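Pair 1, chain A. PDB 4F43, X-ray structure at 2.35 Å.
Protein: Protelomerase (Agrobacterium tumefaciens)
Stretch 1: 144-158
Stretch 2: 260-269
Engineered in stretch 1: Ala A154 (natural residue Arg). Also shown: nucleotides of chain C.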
# COMPACT_ATOMS: atom_id res chain seq x y z
N GLY A 144 3.84 12.18 10.17
CA GLY A 144 3.63 10.99 9.36
C GLY A 144 4.07 11.20 7.92
O GLY A 144 4.79 10.37 7.36
N ILE A 145 3.64 12.31 7.33
CA ILE A 145 4.02 12.65 5.96
C ILE A 145 5.53 12.74 5.81
O ILE A 145 6.12 12.14 4.90
CB ILE A 145 3.41 14.00 5.54
CG1 ILE A 145 1.89 13.98 5.71
CG2 ILE A 145 3.79 14.33 4.10
CD1 ILE A 145 1.28 15.35 5.74
N GLY A 146 6.16 13.51 6.70
CA GLY A 146 7.60 13.67 6.69
C GLY A 146 8.31 12.35 6.86
O GLY A 146 9.38 12.12 6.28
N LEU A 147 7.73 11.46 7.66
CA LEU A 147 8.28 10.14 7.88
C LEU A 147 8.20 9.31 6.60
O LEU A 147 9.13 8.57 6.28
CB LEU A 147 7.55 9.43 9.02
CG LEU A 147 8.43 8.78 10.09
CD1 LEU A 147 9.60 9.69 10.44
CD2 LEU A 147 7.60 8.49 11.34
N ILE A 148 7.10 9.44 5.87
CA ILE A 148 6.95 8.78 4.58
C ILE A 148 8.01 9.29 3.61
O ILE A 148 8.61 8.51 2.88
CB ILE A 148 5.55 9.02 3.97
CG1 ILE A 148 4.47 8.43 4.87
CG2 ILE A 148 5.46 8.42 2.58
CD1 ILE A 148 3.06 8.66 4.36
N GLY A 149 8.23 10.60 3.62
CA GLY A 149 9.21 11.20 2.73
C GLY A 149 10.64 10.82 3.05
O GLY A 149 11.48 10.70 2.16
N MET A 150 10.93 10.63 4.34
CA MET A 150 12.30 10.38 4.79
C MET A 150 12.69 8.91 4.84
O MET A 150 13.71 8.51 4.28
CB MET A 150 12.54 11.04 6.15
CG MET A 150 12.55 12.56 6.14
SD MET A 150 14.00 13.29 5.34
CE MET A 150 13.35 13.69 3.72
N THR A 151 11.89 8.09 5.52
CA THR A 151 12.22 6.68 5.67
C THR A 151 11.65 5.82 4.54
O THR A 151 12.09 4.69 4.33
CB THR A 151 11.76 6.12 7.04
OG1 THR A 151 12.50 4.92 7.34
CG2 THR A 151 10.28 5.80 7.03
N GLY A 152 10.67 6.36 3.82
CA GLY A 152 10.16 5.71 2.63
C GLY A 152 9.16 4.60 2.84
O GLY A 152 8.78 3.91 1.89
N ARG A 153 8.72 4.40 4.08
CA ARG A 153 7.72 3.38 4.36
C ARG A 153 6.33 3.82 3.88
O ARG A 153 6.07 5.01 3.72
CB ARG A 153 7.68 3.04 5.85
CG ARG A 153 8.99 2.51 6.41
CD ARG A 153 9.57 1.40 5.55
NE ARG A 153 10.67 1.87 4.71
CZ ARG A 153 11.32 1.11 3.84
NH1 ARG A 153 12.30 1.62 3.11
NH2 ARG A 153 10.98 -0.16 3.69
N ALA A 154 5.46 2.85 3.64
CA ALA A 154 4.11 3.12 3.17
C ALA A 154 3.27 3.75 4.28
O ALA A 154 3.54 3.52 5.46
CB ALA A 154 3.46 1.83 2.67
N PRO A 155 2.25 4.54 3.90
CA PRO A 155 1.34 5.19 4.85
C PRO A 155 0.76 4.23 5.89
O PRO A 155 0.67 4.59 7.06
CB PRO A 155 0.23 5.73 3.95
CG PRO A 155 0.93 6.04 2.67
CD PRO A 155 1.99 4.97 2.52
N TYR A 156 0.36 3.04 5.47
CA TYR A 156 -0.18 2.05 6.39
C TYR A 156 0.89 1.63 7.40
O TYR A 156 0.64 1.61 8.61
CB TYR A 156 -0.71 0.83 5.63
CG TYR A 156 -1.44 -0.17 6.50
CD1 TYR A 156 -2.65 0.16 7.10
CD2 TYR A 156 -0.92 -1.44 6.72
CE1 TYR A 156 -3.32 -0.75 7.89
CE2 TYR A 156 -1.58 -2.36 7.51
CZ TYR A 156 -2.78 -2.01 8.10
OH TYR A 156 -3.45 -2.92 8.88
N GLU A 157 2.07 1.31 6.89
CA GLU A 157 3.20 0.94 7.73
C GLU A 157 3.55 2.06 8.70
O GLU A 157 3.66 1.84 9.91
CB GLU A 157 4.42 0.61 6.87
CG GLU A 157 4.22 -0.56 5.91
CD GLU A 157 5.36 -0.70 4.92
OE1 GLU A 157 6.15 0.26 4.79
OE2 GLU A 157 5.46 -1.76 4.28
N VAL A 158 3.72 3.26 8.16
CA VAL A 158 4.10 4.43 8.96
C VAL A 158 3.11 4.74 10.07
O VAL A 158 3.48 4.82 11.24
CB VAL A 158 4.26 5.69 8.07
CG1 VAL A 158 4.41 6.94 8.93
CG2 VAL A 158 5.44 5.55 7.13
N LYS A 260 0.86 12.80 -4.62
CA LYS A 260 0.24 11.68 -3.92
C LYS A 260 1.24 11.08 -2.93
O LYS A 260 2.44 11.05 -3.19
CB LYS A 260 -0.25 10.61 -4.91
CG LYS A 260 -1.59 10.94 -5.55
CD LYS A 260 -1.46 11.23 -7.04
CE LYS A 260 -1.69 9.98 -7.88
NZ LYS A 260 -0.68 8.91 -7.63
N PRO A 261 0.74 10.62 -1.77
CA PRO A 261 1.56 10.09 -0.67
C PRO A 261 2.52 8.98 -1.08
O PRO A 261 3.57 8.83 -0.45
CB PRO A 261 0.52 9.55 0.31
CG PRO A 261 -0.69 10.38 0.07
CD PRO A 261 -0.69 10.66 -1.41
N TYR A 262 2.18 8.22 -2.11
CA TYR A 262 3.01 7.09 -2.52
C TYR A 262 4.18 7.51 -3.41
O TYR A 262 5.14 6.76 -3.59
CB TYR A 262 2.17 6.01 -3.20
CG TYR A 262 2.71 4.61 -3.01
CD1 TYR A 262 2.33 3.85 -1.91
CD2 TYR A 262 3.60 4.06 -3.92
CE1 TYR A 262 2.83 2.57 -1.73
CE2 TYR A 262 4.10 2.78 -3.75
CZ TYR A 262 3.71 2.04 -2.65
OH TYR A 262 4.20 0.76 -2.47
N GLY A 263 4.09 8.71 -3.97
CA GLY A 263 5.17 9.25 -4.79
C GLY A 263 6.42 9.48 -3.97
O GLY A 263 7.54 9.43 -4.50
N LEU A 264 6.24 9.72 -2.68
CA LEU A 264 7.36 9.93 -1.76
C LEU A 264 8.19 8.66 -1.59
O LEU A 264 9.37 8.72 -1.28
CB LEU A 264 6.84 10.40 -0.40
CG LEU A 264 6.04 11.71 -0.39
CD1 LEU A 264 5.50 12.00 1.00
CD2 LEU A 264 6.90 12.86 -0.89
N ARG A 265 7.55 7.51 -1.80
CA ARG A 265 8.22 6.22 -1.71
C ARG A 265 9.10 6.01 -2.95
O ARG A 265 10.24 5.55 -2.85
CB ARG A 265 7.19 5.10 -1.58
CG ARG A 265 7.76 3.74 -1.21
CD ARG A 265 6.68 2.87 -0.57
NE ARG A 265 7.01 1.45 -0.58
CZ ARG A 265 7.70 0.84 0.38
NH1 ARG A 265 8.13 1.51 1.44
NH2 ARG A 265 7.95 -0.46 0.28
N HIS A 266 8.55 6.36 -4.11
CA HIS A 266 9.29 6.32 -5.36
C HIS A 266 10.51 7.24 -5.28
O HIS A 266 11.63 6.83 -5.59
CB HIS A 266 8.40 6.76 -6.52
CG HIS A 266 7.28 5.81 -6.83
ND1 HIS A 266 6.53 5.90 -7.98
CD2 HIS A 266 6.80 4.75 -6.14
CE1 HIS A 266 5.63 4.94 -7.99
NE2 HIS A 266 5.77 4.22 -6.88
N LEU A 267 10.27 8.48 -4.87
CA LEU A 267 11.33 9.47 -4.73
C LEU A 267 12.37 9.01 -3.71
O LEU A 267 13.57 9.23 -3.88
CB LEU A 267 10.76 10.82 -4.33
CG LEU A 267 11.75 11.98 -4.25
CD1 LEU A 267 12.45 12.18 -5.59
CD2 LEU A 267 11.06 13.26 -3.81
N TYR A 268 11.90 8.37 -2.64
CA TYR A 268 12.79 7.78 -1.64
C TYR A 268 13.72 6.76 -2.29
O TYR A 268 14.93 6.78 -2.07
CB TYR A 268 11.96 7.14 -0.53
CG TYR A 268 12.74 6.23 0.39
CD1 TYR A 268 13.65 6.74 1.31
CD2 TYR A 268 12.55 4.85 0.35
CE1 TYR A 268 14.36 5.90 2.15
CE2 TYR A 268 13.25 4.01 1.19
CZ TYR A 268 14.15 4.54 2.08
OH TYR A 268 14.85 3.70 2.92
N ALA A 269 13.13 5.88 -3.09
CA ALA A 269 13.90 4.87 -3.82
C ALA A 269 14.96 5.51 -4.71
O ALA A 269 16.15 5.19 -4.62
CB ALA A 269 12.98 3.99 -4.64
P DT C 23 -1.47 1.96 2.37
OP1 DT C 23 -0.20 2.52 2.89
OP2 DT C 23 -2.70 2.04 3.18
O5' DT C 23 -1.77 2.63 0.95
C5' DT C 23 -0.74 2.74 -0.03
C4' DT C 23 -1.28 3.31 -1.32
O4' DT C 23 -2.39 2.49 -1.79
C3' DT C 23 -1.83 4.73 -1.23
O3' DT C 23 -1.43 5.48 -2.37
C2' DT C 23 -3.34 4.53 -1.21
C1' DT C 23 -3.45 3.34 -2.16
N1 DT C 23 -4.74 2.60 -2.08
C2 DT C 23 -5.56 2.60 -3.18
O2 DT C 23 -5.29 3.18 -4.22
N3 DT C 23 -6.72 1.89 -3.03
C4 DT C 23 -7.14 1.20 -1.91
O4 DT C 23 -8.21 0.59 -1.89
C5 DT C 23 -6.24 1.24 -0.79
C7 DT C 23 -6.58 0.52 0.48
C6 DT C 23 -5.10 1.93 -0.93
P DG C 24 -1.79 7.05 -2.49
OP1 DG C 24 -0.70 7.71 -3.24
OP2 DG C 24 -2.16 7.53 -1.14
O5' DG C 24 -3.11 7.07 -3.39
C5' DG C 24 -3.00 6.80 -4.78
C4' DG C 24 -4.35 6.98 -5.48
O4' DG C 24 -5.29 6.00 -4.98
C3' DG C 24 -5.01 8.34 -5.26
O3' DG C 24 -5.55 8.79 -6.50
C2' DG C 24 -6.12 8.04 -4.26
C1' DG C 24 -6.52 6.66 -4.77
N9 DG C 24 -7.36 5.89 -3.86
C8 DG C 24 -7.07 5.44 -2.59
N7 DG C 24 -8.05 4.76 -2.05
C5 DG C 24 -9.05 4.77 -3.01
C6 DG C 24 -10.36 4.21 -3.00
O6 DG C 24 -10.91 3.56 -2.10
N1 DG C 24 -11.04 4.47 -4.19
C2 DG C 24 -10.52 5.17 -5.25
N2 DG C 24 -11.32 5.32 -6.32
N3 DG C 24 -9.31 5.70 -5.27
C4 DG C 24 -8.64 5.46 -4.12
P DA C 13 2.13 1.90 -8.24
OP1 DA C 13 2.68 3.05 -7.49
OP2 DA C 13 2.46 1.72 -9.67
O5' DA C 13 2.54 0.56 -7.47
C5' DA C 13 2.13 0.36 -6.13
C4' DA C 13 2.61 -0.98 -5.61
O4' DA C 13 1.54 -1.95 -5.73
C3' DA C 13 3.79 -1.57 -6.37
O3' DA C 13 4.64 -2.27 -5.46
C2' DA C 13 3.13 -2.53 -7.35
C1' DA C 13 1.98 -3.05 -6.50
N9 DA C 13 0.85 -3.56 -7.26
C8 DA C 13 0.47 -3.22 -8.53
N7 DA C 13 -0.60 -3.86 -8.94
C5 DA C 13 -0.95 -4.67 -7.87
C6 DA C 13 -2.00 -5.59 -7.67
N6 DA C 13 -2.94 -5.87 -8.58
N1 DA C 13 -2.04 -6.21 -6.48
C2 DA C 13 -1.11 -5.95 -5.56
N3 DA C 13 -0.09 -5.10 -5.64
C4 DA C 13 -0.07 -4.49 -6.83
O HOH W 1 8.33 -0.93 3.03

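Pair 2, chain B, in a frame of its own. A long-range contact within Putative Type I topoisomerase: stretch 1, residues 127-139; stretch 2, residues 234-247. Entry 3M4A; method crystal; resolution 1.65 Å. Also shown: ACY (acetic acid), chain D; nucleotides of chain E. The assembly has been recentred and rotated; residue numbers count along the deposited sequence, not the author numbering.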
# COMPACT_ATOMS: atom_id res chain seq x y z
N MET B 127 3.67 -9.82 -2.74
CA MET B 127 2.62 -9.11 -3.48
C MET B 127 2.23 -7.80 -2.81
O MET B 127 2.02 -6.81 -3.50
CB MET B 127 1.39 -10.02 -3.67
CG MET B 127 1.66 -11.20 -4.59
SD MET B 127 0.36 -12.45 -4.49
CE MET B 127 -0.75 -11.81 -5.74
N THR B 128 2.18 -7.80 -1.48
CA THR B 128 1.85 -6.61 -0.70
C THR B 128 2.96 -5.58 -0.85
O THR B 128 2.70 -4.39 -1.00
CB THR B 128 1.62 -6.93 0.78
OG1 THR B 128 0.53 -7.86 0.89
CG2 THR B 128 1.24 -5.67 1.54
N ARG B 129 4.21 -6.03 -0.85
CA ARG B 129 5.32 -5.10 -1.12
C ARG B 129 5.16 -4.48 -2.51
O ARG B 129 5.37 -3.29 -2.69
CB ARG B 129 6.69 -5.75 -0.96
CG ARG B 129 7.84 -4.77 -1.18
CD ARG B 129 9.15 -5.37 -0.76
NE ARG B 129 9.20 -5.48 0.70
CZ ARG B 129 10.21 -6.00 1.38
NH1 ARG B 129 11.31 -6.40 0.78
NH2 ARG B 129 10.14 -6.05 2.70
N LEU B 130 4.80 -5.28 -3.50
CA LEU B 130 4.58 -4.72 -4.85
C LEU B 130 3.43 -3.69 -4.92
O LEU B 130 3.55 -2.69 -5.62
CB LEU B 130 4.35 -5.84 -5.86
CG LEU B 130 5.62 -6.66 -6.15
CD1 LEU B 130 5.29 -7.97 -6.86
CD2 LEU B 130 6.58 -5.80 -7.00
N LEU B 131 2.34 -3.93 -4.19
CA LEU B 131 1.25 -2.93 -4.08
C LEU B 131 1.78 -1.63 -3.49
O LEU B 131 1.45 -0.54 -3.96
CB LEU B 131 0.12 -3.45 -3.20
CG LEU B 131 -0.71 -4.64 -3.64
CD1 LEU B 131 -1.65 -5.14 -2.52
CD2 LEU B 131 -1.49 -4.33 -4.92
N HIS B 132 2.61 -1.75 -2.46
CA HIS B 132 3.13 -0.61 -1.75
C HIS B 132 4.11 0.20 -2.60
O HIS B 132 3.95 1.42 -2.72
CB HIS B 132 3.81 -1.10 -0.47
CG HIS B 132 4.39 -0.02 0.39
ND1 HIS B 132 5.41 -0.28 1.28
CD2 HIS B 132 4.10 1.30 0.51
CE1 HIS B 132 5.72 0.84 1.92
NE2 HIS B 132 4.94 1.81 1.48
N VAL B 133 5.13 -0.46 -3.14
CA VAL B 133 6.22 0.25 -3.79
C VAL B 133 5.97 0.52 -5.28
O VAL B 133 6.65 1.37 -5.87
CB VAL B 133 7.61 -0.45 -3.58
CG1 VAL B 133 7.84 -0.77 -2.09
CG2 VAL B 133 7.75 -1.70 -4.42
N ALA B 134 5.04 -0.21 -5.89
CA ALA B 134 4.77 -0.05 -7.32
C ALA B 134 3.32 0.26 -7.70
O ALA B 134 3.03 0.45 -8.87
CB ALA B 134 5.26 -1.28 -8.08
N ARG B 135 2.43 0.32 -6.71
CA ARG B 135 1.10 0.95 -6.88
C ARG B 135 0.23 0.16 -7.87
O ARG B 135 -0.59 0.73 -8.61
CB ARG B 135 1.26 2.42 -7.27
CG ARG B 135 1.99 3.23 -6.21
CD ARG B 135 2.51 4.58 -6.72
NE ARG B 135 3.50 4.44 -7.78
CZ ARG B 135 4.81 4.35 -7.58
NH1 ARG B 135 5.32 4.38 -6.37
NH2 ARG B 135 5.63 4.24 -8.62
N PHE B 136 0.39 -1.16 -7.85
CA PHE B 136 -0.48 -2.04 -8.62
C PHE B 136 -1.93 -2.02 -8.12
O PHE B 136 -2.19 -1.79 -6.93
CB PHE B 136 -0.03 -3.49 -8.48
CG PHE B 136 1.15 -3.90 -9.33
CD1 PHE B 136 0.98 -4.48 -10.59
CD2 PHE B 136 2.44 -3.81 -8.82
CE1 PHE B 136 2.06 -4.91 -11.32
CE2 PHE B 136 3.54 -4.24 -9.55
CZ PHE B 136 3.36 -4.78 -10.80
N ARG B 137 -2.85 -2.31 -9.04
CA ARG B 137 -4.18 -2.79 -8.68
C ARG B 137 -4.10 -4.28 -8.39
O ARG B 137 -3.26 -4.98 -8.95
CB ARG B 137 -5.15 -2.56 -9.84
CG ARG B 137 -5.34 -1.12 -10.26
CD ARG B 137 -6.24 -1.11 -11.48
NE ARG B 137 -6.55 0.20 -12.01
CZ ARG B 137 -5.81 0.86 -12.90
NH1 ARG B 137 -4.67 0.37 -13.36
NH2 ARG B 137 -6.23 2.04 -13.33
N VAL B 138 -4.97 -4.80 -7.54
CA VAL B 138 -4.95 -6.22 -7.21
C VAL B 138 -5.49 -7.09 -8.36
O VAL B 138 -4.94 -8.15 -8.66
CB VAL B 138 -5.72 -6.51 -5.89
CG1 VAL B 138 -5.89 -8.00 -5.69
CG2 VAL B 138 -5.01 -5.87 -4.68
N GLY B 139 -6.56 -6.63 -9.00
CA GLY B 139 -7.21 -7.37 -10.08
C GLY B 139 -8.09 -8.48 -9.55
O GLY B 139 -8.20 -8.68 -8.34
N THR B 234 -7.41 -0.62 2.79
CA THR B 234 -7.52 -1.61 1.72
C THR B 234 -6.44 -1.42 0.67
O THR B 234 -5.69 -0.43 0.70
CB THR B 234 -8.89 -1.51 1.00
OG1 THR B 234 -8.93 -0.34 0.17
CG2 THR B 234 -10.05 -1.48 2.00
N ALA B 235 -6.39 -2.34 -0.28
CA ALA B 235 -5.40 -2.22 -1.36
C ALA B 235 -5.44 -0.86 -2.05
O ALA B 235 -4.40 -0.35 -2.48
CB ALA B 235 -5.56 -3.36 -2.38
N LYS B 236 -6.62 -0.23 -2.16
CA LYS B 236 -6.72 1.06 -2.84
C LYS B 236 -5.90 2.14 -2.14
O LYS B 236 -5.40 3.08 -2.79
CB LYS B 236 -8.17 1.55 -2.95
CG LYS B 236 -8.30 2.82 -3.76
CD LYS B 236 -9.75 3.19 -4.06
CE LYS B 236 -9.83 4.18 -5.22
NZ LYS B 236 -8.95 5.37 -5.05
N ASP B 237 -5.78 2.03 -0.82
CA ASP B 237 -5.00 3.00 -0.07
C ASP B 237 -3.52 3.01 -0.50
O ASP B 237 -2.86 4.04 -0.38
CB ASP B 237 -5.13 2.77 1.44
CG ASP B 237 -6.52 3.12 1.95
OD1 ASP B 237 -6.88 4.31 1.88
OD2 ASP B 237 -7.24 2.20 2.41
N PHE B 238 -3.00 1.90 -1.01
CA PHE B 238 -1.62 1.92 -1.53
C PHE B 238 -1.50 2.81 -2.77
O PHE B 238 -0.44 3.43 -3.00
CB PHE B 238 -1.13 0.53 -1.90
CG PHE B 238 -0.86 -0.38 -0.73
CD1 PHE B 238 0.13 -0.07 0.20
CD2 PHE B 238 -1.58 -1.56 -0.58
CE1 PHE B 238 0.39 -0.90 1.26
CE2 PHE B 238 -1.32 -2.41 0.50
CZ PHE B 238 -0.33 -2.08 1.42
N ARG B 239 -2.57 2.90 -3.56
CA ARG B 239 -2.54 3.71 -4.77
C ARG B 239 -2.75 5.20 -4.49
O ARG B 239 -2.09 6.03 -5.10
CB ARG B 239 -3.53 3.18 -5.81
CG ARG B 239 -2.97 1.96 -6.51
CD ARG B 239 -4.03 1.19 -7.28
NE ARG B 239 -4.68 2.00 -8.32
CZ ARG B 239 -4.16 2.27 -9.51
NH1 ARG B 239 -2.95 1.82 -9.86
NH2 ARG B 239 -4.86 2.99 -10.38
N THR B 240 -3.61 5.53 -3.53
CA THR B 240 -3.79 6.92 -3.13
C THR B 240 -2.55 7.43 -2.35
O THR B 240 -2.03 8.50 -2.65
CB THR B 240 -5.07 7.12 -2.30
OG1 THR B 240 -5.03 6.28 -1.13
CG2 THR B 240 -6.31 6.78 -3.13
N TRP B 241 -2.05 6.65 -1.40
CA TRP B 241 -0.79 6.99 -0.73
C TRP B 241 0.36 7.06 -1.73
O TRP B 241 1.09 8.05 -1.79
CB TRP B 241 -0.46 5.97 0.37
CG TRP B 241 0.89 6.16 0.98
CD1 TRP B 241 2.02 5.40 0.74
CD2 TRP B 241 1.27 7.14 1.95
NE1 TRP B 241 3.06 5.86 1.51
CE2 TRP B 241 2.64 6.93 2.25
CE3 TRP B 241 0.59 8.19 2.58
CZ2 TRP B 241 3.34 7.73 3.16
CZ3 TRP B 241 1.29 8.98 3.50
CH2 TRP B 241 2.65 8.75 3.77
N GLY B 242 0.54 6.00 -2.53
CA GLY B 242 1.63 5.97 -3.50
C GLY B 242 1.56 7.02 -4.59
O GLY B 242 2.58 7.61 -4.95
N GLY B 243 0.36 7.30 -5.10
CA GLY B 243 0.17 8.41 -6.04
C GLY B 243 0.55 9.77 -5.46
O GLY B 243 1.22 10.56 -6.12
N THR B 244 0.14 10.01 -4.22
CA THR B 244 0.45 11.24 -3.50
C THR B 244 1.98 11.34 -3.25
O THR B 244 2.57 12.40 -3.47
CB THR B 244 -0.33 11.32 -2.19
OG1 THR B 244 -1.74 11.35 -2.48
CG2 THR B 244 0.05 12.56 -1.36
N LEU B 245 2.59 10.22 -2.85
CA LEU B 245 4.03 10.16 -2.61
C LEU B 245 4.81 10.46 -3.89
O LEU B 245 5.71 11.29 -3.89
CB LEU B 245 4.42 8.79 -2.04
CG LEU B 245 5.91 8.58 -1.81
CD1 LEU B 245 6.43 9.51 -0.71
CD2 LEU B 245 6.23 7.12 -1.50
N LEU B 246 4.44 9.78 -4.98
CA LEU B 246 5.11 9.99 -6.28
C LEU B 246 4.99 11.45 -6.73
O LEU B 246 5.97 12.05 -7.17
CB LEU B 246 4.58 9.02 -7.35
CG LEU B 246 5.39 8.93 -8.64
CD1 LEU B 246 6.74 8.31 -8.38
CD2 LEU B 246 4.63 8.11 -9.67
N ALA B 247 3.80 12.02 -6.59
CA ALA B 247 3.59 13.44 -6.88
C ALA B 247 4.48 14.33 -6.02
O ALA B 247 5.14 15.25 -6.52
CB ALA B 247 2.12 13.80 -6.70
C ACY D . 6.26 -3.68 2.07
O ACY D . 7.01 -4.67 2.28
OXT ACY D . 6.66 -2.65 1.47
CH3 ACY D . 4.85 -3.73 2.56
P DC E 10 13.25 -7.57 4.06
OP1 DC E 10 12.10 -6.97 4.72
OP2 DC E 10 13.38 -7.39 2.59
O5' DC E 10 14.55 -6.91 4.71
C5' DC E 10 14.67 -6.88 6.14
C4' DC E 10 16.06 -6.43 6.52
O4' DC E 10 17.04 -7.44 6.12
C3' DC E 10 16.52 -5.13 5.88
O3' DC E 10 17.28 -4.37 6.79
C2' DC E 10 17.42 -5.59 4.75
C1' DC E 10 18.09 -6.75 5.45
N1 DC E 10 18.79 -7.71 4.59
C2 DC E 10 19.85 -8.44 5.15
O2 DC E 10 20.16 -8.25 6.34
N3 DC E 10 20.51 -9.32 4.37
C4 DC E 10 20.18 -9.49 3.09
N4 DC E 10 20.86 -10.39 2.39
C5 DC E 10 19.10 -8.77 2.51
C6 DC E 10 18.44 -7.89 3.28
O HOH W 2 1.78 2.77 -1.49
O HOH W 3 -4.30 -1.34 -5.09

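In both pairs a helix ends, turns through a residue with positive phi and continues through two extended residues, while the start of a second helix packs against the turn. The helices lie 8.0 Å apart at closest approach and at 31° between their N-to-C directions in pair 1, and 8.5 Å apart at 33° in pair 2; the central 14 residues superpose with an RMSD of 0.5 Å. The turn residues, Gly A152 and Arg B135, coincide, with phi of 81° and 66°. Across from them stand Arg A265 and Arg B239, the nearest CA atoms at 4.8 Å (Gly A152 CA to Arg A265 CA) and 5.0 Å (Arg B135 CA to Arg B239 CA).

These matched arginines make the common polar link. The carbonyl of the residue just past the helix takes a hydrogen bond from the guanidinium: Arg A265 NH1 to Gly A152 O is 2.5 Å, and Arg B239 NH1 to Arg B135 O is 2.9 Å. The side-chain centres fall 0.6 Å apart, although the rotamers differ: chi1 to chi3 are t, t, t in Arg A265 and m, t, p in Arg B239. In each pair a second arginine comes near, but from different positions. In pair 1 it is Arg A153, with NH2 4.0 Å from Arg A265 NH1; in pair 2 it is Arg B137, with NH2 3.4 Å from Arg B239 NH2, two donors that do not bond. Arg B137 matches Ala A154, an engineered residue that is arginine in the natural sequence.

The sharpest exchange is at the turn itself. Pair 1 sets a glycine against a large ring, pair 2 a long side chain against a glycine. Gly A152 CA lies over the face of Tyr A268, 3.6 Å from the ring centroid, a CH-pi contact; a CB on Gly A152 would fall 1.9 Å from Tyr A268 CD2. Gly B242, which matches Tyr A268, leaves room for Arg B135, whose CD comes within 3.4 Å of Gly B242 C; a CB on Gly B242 would lie 2.5 Å from Arg B135 CG.

One turn earlier on the second helix both partners are larger in pair 2. Leu A264 and Phe B238 match and both direct CA-to-CB toward the first helix. Leu A264 CB packs 4.0 Å from Gly A149 CA and 3.8 Å from Ile A148 CG2. Phe B238 meets Leu B131, CD2 to CB at 3.7 Å, and reaches Thr B128, CZ to CG2 at 3.9 Å; His B132, in the place of Gly A149, adds its CB 3.8 Å from Phe B238 CE1. Near the beginning of stretch 2, Pro A155 CG rests 4.2 Å from Pro A261 CB, where Val B138 CG2 and Ala B235 CB close to 3.4 Å.

Water also joins the stretches: water 1 links Glu A157 OE1 and Arg A265 NH2, and water 2 links His B132 O and Phe B238 O.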